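Local coordinates for protein beta-galactosidase (Geobacillus stearothermophilus, PDB 4OIF) that probably hydrolyses terminal non-reducing beta-D-galactose residues from beta-D-galactosides, as a zinc-binding, trimeric member of glycoside hydrolase family 42, at residues Q444-R447 and P448-R452; D600-H603 and R604-Q608. All coordinates share one frame; numbering follows the deposited sequence.

Interaction 1 of 2, residues Q444-R447 and P448-R452; sequences QHYR and PFWER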
loop_
_atom_site.group_PDB
_atom_site.type_symbol
_atom_site.label_atom_id
_atom_site.label_comp_id
_atom_site.label_asym_id
_atom_site.label_seq_id
_atom_site.Cartn_x
_atom_site.Cartn_y
_atom_site.Cartn_z
ATOM N N GLN A 444 4.398 -3.108 -28.145
ATOM C CA GLN A 444 5.658 -2.581 -28.675
ATOM C C GLN A 444 5.954 -3.176 -30.041
ATOM O O GLN A 444 6.491 -2.497 -30.925
ATOM C CB GLN A 444 6.837 -2.864 -27.741
ATOM C CG GLN A 444 6.812 -2.060 -26.473
ATOM C CD GLN A 444 6.088 -0.751 -26.673
ATOM O OE1 GLN A 444 6.575 0.144 -27.377
ATOM N NE2 GLN A 444 4.902 -0.631 -26.069
ATOM N N HIS A 445 5.613 -4.445 -30.227
ATOM C CA HIS A 445 5.900 -5.031 -31.535
ATOM C C HIS A 445 4.847 -4.655 -32.587
ATOM O O HIS A 445 5.129 -4.596 -33.783
ATOM C CB HIS A 445 6.069 -6.535 -31.384
ATOM C CG HIS A 445 7.343 -6.897 -30.686
ATOM N ND1 HIS A 445 8.437 -7.410 -31.348
ATOM C CD2 HIS A 445 7.724 -6.731 -29.395
ATOM C CE1 HIS A 445 9.422 -7.589 -30.487
ATOM N NE2 HIS A 445 9.016 -7.185 -29.296
ATOM N N TYR A 446 3.651 -4.344 -32.118
ATOM C CA TYR A 446 2.591 -3.819 -32.958
ATOM C C TYR A 446 2.933 -2.427 -33.492
ATOM O O TYR A 446 2.592 -2.087 -34.629
ATOM C CB TYR A 446 1.313 -3.789 -32.130
ATOM C CG TYR A 446 0.035 -3.288 -32.763
ATOM C CD1 TYR A 446 -0.711 -4.104 -33.599
ATOM C CD2 TYR A 446 -0.485 -2.041 -32.425
ATOM C CE1 TYR A 446 -1.916 -3.673 -34.132
ATOM C CE2 TYR A 446 -1.696 -1.598 -32.945
ATOM C CZ TYR A 446 -2.412 -2.423 -33.801
ATOM O OH TYR A 446 -3.622 -1.996 -34.332
ATOM N N ARG A 447 3.611 -1.633 -32.661
ATOM C CA ARG A 447 3.824 -0.212 -32.936
ATOM C C ARG A 447 4.279 0.135 -34.375
ATOM O O ARG A 447 3.664 0.981 -35.012
ATOM C CB ARG A 447 4.822 0.385 -31.931
ATOM C CG ARG A 447 5.150 1.851 -32.222
ATOM C CD ARG A 447 6.332 2.347 -31.424
ATOM N NE ARG A 447 6.069 2.254 -29.994
ATOM C CZ ARG A 447 5.328 3.132 -29.324
ATOM N NH1 ARG A 447 4.786 4.166 -29.961
ATOM N NH2 ARG A 447 5.128 2.983 -28.021
ATOM N N PRO A 448 5.341 -0.511 -34.893
ATOM C CA PRO A 448 5.757 -0.120 -36.249
ATOM C C PRO A 448 4.699 -0.392 -37.314
ATOM O O PRO A 448 4.620 0.346 -38.288
ATOM C CB PRO A 448 7.005 -0.984 -36.501
ATOM C CG PRO A 448 7.498 -1.345 -35.154
ATOM C CD PRO A 448 6.256 -1.512 -34.317
ATOM N N PHE A 449 3.887 -1.424 -37.127
ATOM C CA PHE A 449 2.857 -1.764 -38.113
ATOM C C PHE A 449 1.706 -0.763 -38.047
ATOM O O PHE A 449 1.170 -0.351 -39.075
ATOM C CB PHE A 449 2.387 -3.207 -37.899
ATOM C CG PHE A 449 3.482 -4.212 -38.141
ATOM C CD1 PHE A 449 3.672 -4.757 -39.403
ATOM C CD2 PHE A 449 4.379 -4.542 -37.131
ATOM C CE1 PHE A 449 4.709 -5.643 -39.648
ATOM C CE2 PHE A 449 5.418 -5.429 -37.362
ATOM C CZ PHE A 449 5.584 -5.982 -38.622
ATOM N N TRP A 450 1.369 -0.338 -36.836
ATOM C CA TRP A 450 0.379 0.709 -36.644
ATOM C C TRP A 450 0.872 2.000 -37.287
ATOM O O TRP A 450 0.118 2.676 -37.976
ATOM C CB TRP A 450 0.095 0.922 -35.147
ATOM C CG TRP A 450 -1.117 1.778 -34.860
ATOM C CD1 TRP A 450 -2.433 1.396 -34.926
ATOM C CD2 TRP A 450 -1.121 3.151 -34.456
ATOM N NE1 TRP A 450 -3.253 2.451 -34.592
ATOM C CE2 TRP A 450 -2.471 3.538 -34.296
ATOM C CE3 TRP A 450 -0.113 4.094 -34.218
ATOM C CZ2 TRP A 450 -2.837 4.832 -33.912
ATOM C CZ3 TRP A 450 -0.476 5.369 -33.835
ATOM C CH2 TRP A 450 -1.829 5.731 -33.688
ATOM N N GLU A 451 2.145 2.324 -37.069
ATOM C CA GLU A 451 2.728 3.556 -37.594
ATOM C C GLU A 451 2.793 3.543 -39.128
ATOM O O GLU A 451 2.900 4.593 -39.754
ATOM C CB GLU A 451 4.125 3.793 -36.985
ATOM C CG GLU A 451 4.098 4.259 -35.528
ATOM C CD GLU A 451 5.475 4.482 -34.914
ATOM O OE1 GLU A 451 6.477 4.281 -35.617
ATOM O OE2 GLU A 451 5.561 4.849 -33.716
ATOM N N ARG A 452 2.700 2.356 -39.720
ATOM C CA ARG A 452 2.732 2.194 -41.164
ATOM C C ARG A 452 1.366 1.826 -41.751
ATOM O O ARG A 452 1.241 1.611 -42.958
ATOM C CB ARG A 452 3.744 1.118 -41.545
ATOM C CG ARG A 452 5.181 1.517 -41.338
ATOM C CD ARG A 452 5.671 2.364 -42.481
ATOM N NE ARG A 452 7.113 2.538 -42.404
ATOM C CZ ARG A 452 7.716 3.712 -42.266
ATOM N NH1 ARG A 452 6.996 4.825 -42.199
ATOM N NH2 ARG A 452 9.042 3.771 -42.199
#
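Arg447 and Glu451 face each other one turn apart on helix 438-451, in the trimerisation domain of this GH42 enzyme, while Tyr446 and Trp450 make the matching i, i+4 pair. With CG anti to the backbone N (chi1 177°), the aliphatic part of Arg447 lies next to the carboxylate of Glu451, whose chain is extended beyond CG; Glu451 OE2 is 3.4 Å from Arg447 CG. The charged ends meet less closely. Arg447 NH1 and Glu451 OE2 form a long salt bridge of 3.9 Å, the carboxylate oxygen near the guanidinium plane at its edge although the two flat groups are turned 63° apart. At another edge of the guanidinium, Gln444 OE1 accepts a hydrogen bond from Arg447 NH2 at 3.3 Å on a lone pair in the carbonyl plane, and a weak one from Arg447 NE. Asp600 and Asp298 are further salt-bridge partners of Arg447, and Glu451 has its own in Arg604. A leucine in place of Arg447 would probably leave the carboxylates of Asp600 and Asp298 without their shared cation and Gln444 OE1 without its donors. Pro448 has no N-H to give, and the helix is kinked there; the next turn is carried by Glu451 N to Arg447 O, 2.9 Å, and Trp450 N to Tyr446 O. Tyr446 and Trp450 approach obliquely, with the tyrosine ring and the indole five-membered ring inclined at 32°. Tyr446 CE2 lies 3.7 Å from Trp450 CD1, and the hydroxyl OH, hydrogen-bonded to Asp308, lies 3.6 Å from that same CD1.

Interaction 2 of 2, residues D600-H603 and R604-Q608; sequences DQFH and RDFYQ
Gln601 links Arg604 and Asp605 in a side-chain relay along the first turns of helix 600-613, a local i, i+3 and i, i+4 contact in the trimerisation domain. Its chain leaves with CG anti to the backbone N and bends at chi2, bringing both ends of the amide back to the following turn. OE1 accepts from Arg604 NH1 at 2.9 Å, the donor standing above the carbonyl plane; NE2 gives a hydrogen to Asp605 OD1, also 2.9 Å, reaching it from above the carboxylate plane. N-H...acceptor angles of 136° and 138° show that both bonds are bent. The other carboxylate oxygen, Asp605 OD2, is held by Tyr550. Asp600 CB lies over one face of the Arg604 guanidinium, 3.8 Å from NH1. Asp600 OD2 and Arg604 NH2 are too far apart for a salt bridge, and a water joins them, donating to OD2 at 2.8 Å and accepting from NH2 in the guanidinium plane; the salt bridges of these two residues go through other atoms, Asp600 OD1 to Arg447 and Arg604 NE to Glu451. Elsewhere round the helix, Phe602 and Phe606 lie side by side with planes 27° apart, barely overlapping. Phe606 CB sits over the Phe602 face, 4.2 Å from its centroid, as a CH-pi contact, and CD1 comes 3.7 Å from Phe602 CZ. These rings pack on Val581 and Ile594 of the neighbouring sheet. Backbone bonds such as Phe606 N to Phe602 O preserve the i, i+4 pattern, so the whole is characteristic of an amphipathic alpha-helix, with aromatic side chains against a sheet and a polar network on another flank.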
loop_
_atom_site.group_PDB
_atom_site.type_symbol
_atom_site.label_atom_id
_atom_site.label_comp_id
_atom_site.label_asym_id
_atom_site.label_seq_id
_atom_site.Cartn_x
_atom_site.Cartn_y
_atom_site.Cartn_z
ATOM N N ASP A 600 12.096 1.761 -29.253
ATOM C CA ASP A 600 11.151 1.791 -30.375
ATOM C C ASP A 600 11.795 1.763 -31.764
ATOM O O ASP A 600 11.336 1.061 -32.683
ATOM C CB ASP A 600 10.285 3.040 -30.266
ATOM C CG ASP A 600 9.238 2.937 -29.178
ATOM O OD1 ASP A 600 8.811 1.811 -28.841
ATOM O OD2 ASP A 600 8.818 3.998 -28.677
ATOM N N GLN A 601 12.858 2.540 -31.909
ATOM C CA GLN A 601 13.495 2.715 -33.197
ATOM C C GLN A 601 13.998 1.383 -33.718
ATOM O O GLN A 601 13.981 1.140 -34.930
ATOM C CB GLN A 601 14.646 3.727 -33.110
ATOM C CG GLN A 601 15.129 4.210 -34.469
ATOM C CD GLN A 601 13.989 4.783 -35.298
ATOM O OE1 GLN A 601 13.152 5.531 -34.786
ATOM N NE2 GLN A 601 13.934 4.410 -36.578
ATOM N N PHE A 602 14.428 0.508 -32.809
ATOM C CA PHE A 602 14.890 -0.810 -33.240
ATOM C C PHE A 602 13.785 -1.554 -33.948
ATOM O O PHE A 602 13.996 -2.078 -35.035
ATOM C CB PHE A 602 15.394 -1.685 -32.094
ATOM C CG PHE A 602 15.698 -3.100 -32.534
ATOM C CD1 PHE A 602 16.884 -3.397 -33.183
ATOM C CD2 PHE A 602 14.787 -4.115 -32.343
ATOM C CE1 PHE A 602 17.157 -4.688 -33.610
ATOM C CE2 PHE A 602 15.063 -5.405 -32.771
ATOM C CZ PHE A 602 16.246 -5.687 -33.404
ATOM N N HIS A 603 12.612 -1.613 -33.327
ATOM C CA HIS A 603 11.501 -2.335 -33.927
ATOM C C HIS A 603 11.092 -1.673 -35.232
ATOM O O HIS A 603 10.769 -2.360 -36.209
ATOM C CB HIS A 603 10.325 -2.420 -32.954
ATOM C CG HIS A 603 10.679 -3.109 -31.674
ATOM N ND1 HIS A 603 10.609 -2.486 -30.451
ATOM C CD2 HIS A 603 11.153 -4.355 -31.436
ATOM C CE1 HIS A 603 11.014 -3.323 -29.510
ATOM N NE2 HIS A 603 11.346 -4.465 -30.081
ATOM N N ARG A 604 11.139 -0.345 -35.259
ATOM C CA ARG A 604 10.854 0.358 -36.497
ATOM C C ARG A 604 11.774 -0.132 -37.618
ATOM O O ARG A 604 11.297 -0.540 -38.671
ATOM C CB ARG A 604 10.986 1.862 -36.306
ATOM C CG ARG A 604 9.895 2.468 -35.440
ATOM C CD ARG A 604 9.841 3.976 -35.622
ATOM N NE ARG A 604 8.968 4.591 -34.642
ATOM C CZ ARG A 604 9.393 5.202 -33.542
ATOM N NH1 ARG A 604 10.695 5.304 -33.285
ATOM N NH2 ARG A 604 8.512 5.724 -32.704
ATOM N N ASP A 605 13.083 -0.144 -37.380
ATOM C CA ASP A 605 14.044 -0.507 -38.425
ATOM C C ASP A 605 13.981 -2.010 -38.812
ATOM O O ASP A 605 13.930 -2.385 -40.009
ATOM C CB ASP A 605 15.452 -0.102 -37.970
ATOM C CG ASP A 605 15.598 1.431 -37.762
ATOM O OD1 ASP A 605 14.728 2.199 -38.214
ATOM O OD2 ASP A 605 16.589 1.881 -37.154
ATOM N N PHE A 606 13.953 -2.856 -37.789
ATOM C CA PHE A 606 13.884 -4.305 -37.938
ATOM C C PHE A 606 12.669 -4.713 -38.773
ATOM O O PHE A 606 12.753 -5.436 -39.802
ATOM C CB PHE A 606 13.836 -4.958 -36.540
ATOM C CG PHE A 606 13.821 -6.457 -36.568
ATOM C CD1 PHE A 606 15.007 -7.175 -36.606
ATOM C CD2 PHE A 606 12.623 -7.152 -36.575
ATOM C CE1 PHE A 606 14.991 -8.572 -36.651
ATOM C CE2 PHE A 606 12.608 -8.535 -36.625
ATOM C CZ PHE A 606 13.800 -9.244 -36.664
ATOM N N TYR A 607 11.522 -4.225 -38.321
ATOM C CA TYR A 607 10.279 -4.579 -38.972
ATOM C C TYR A 607 10.122 -3.852 -40.299
ATOM O O TYR A 607 9.382 -4.306 -41.160
ATOM C CB TYR A 607 9.091 -4.306 -38.051
ATOM C CG TYR A 607 8.940 -5.367 -36.984
ATOM C CD1 TYR A 607 8.766 -6.703 -37.330
ATOM C CD2 TYR A 607 8.984 -5.041 -35.639
ATOM C CE1 TYR A 607 8.636 -7.682 -36.365
ATOM C CE2 TYR A 607 8.858 -6.017 -34.665
ATOM C CZ TYR A 607 8.678 -7.329 -35.034
ATOM O OH TYR A 607 8.546 -8.290 -34.068
ATOM N N GLN A 608 10.833 -2.744 -40.481
ATOM C CA GLN A 608 10.801 -2.060 -41.763
ATOM C C GLN A 608 11.419 -2.974 -42.781
ATOM O O GLN A 608 10.872 -3.174 -43.885
ATOM C CB GLN A 608 11.560 -0.738 -41.730
ATOM C CG GLN A 608 11.329 0.102 -42.972
ATOM C CD GLN A 608 9.861 0.484 -43.137
ATOM O OE1 GLN A 608 9.146 0.699 -42.152
ATOM N NE2 GLN A 608 9.401 0.558 -44.385
HETATM O O HOH W 1 9.023 6.517 -29.974
#

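In the fold
Interactions 1 and 2 sit on helices 438-451 and 600-613, far apart in sequence but with centres about 9 Å apart, both within the trimerisation domain. Their charged sets interlock: Glu451 OE1 meets Arg604 NE at 2.7 Å, while Arg447 NE reaches Asp600 OD1, so each helix supplies one acid and one base. A further probable hydrogen bond joins Arg452 NE to Gln608 OE1 at 2.8 Å. Aromatic groups close another part of the interface: Phe449 and Tyr607 meet edge-to-face, where Phe449 CZ lies 3.5 Å from Tyr607 CD1, and Tyr607 OH bonds to His445 ND1. Both contacts lie away from the zinc site and the predicted catalytic glutamates.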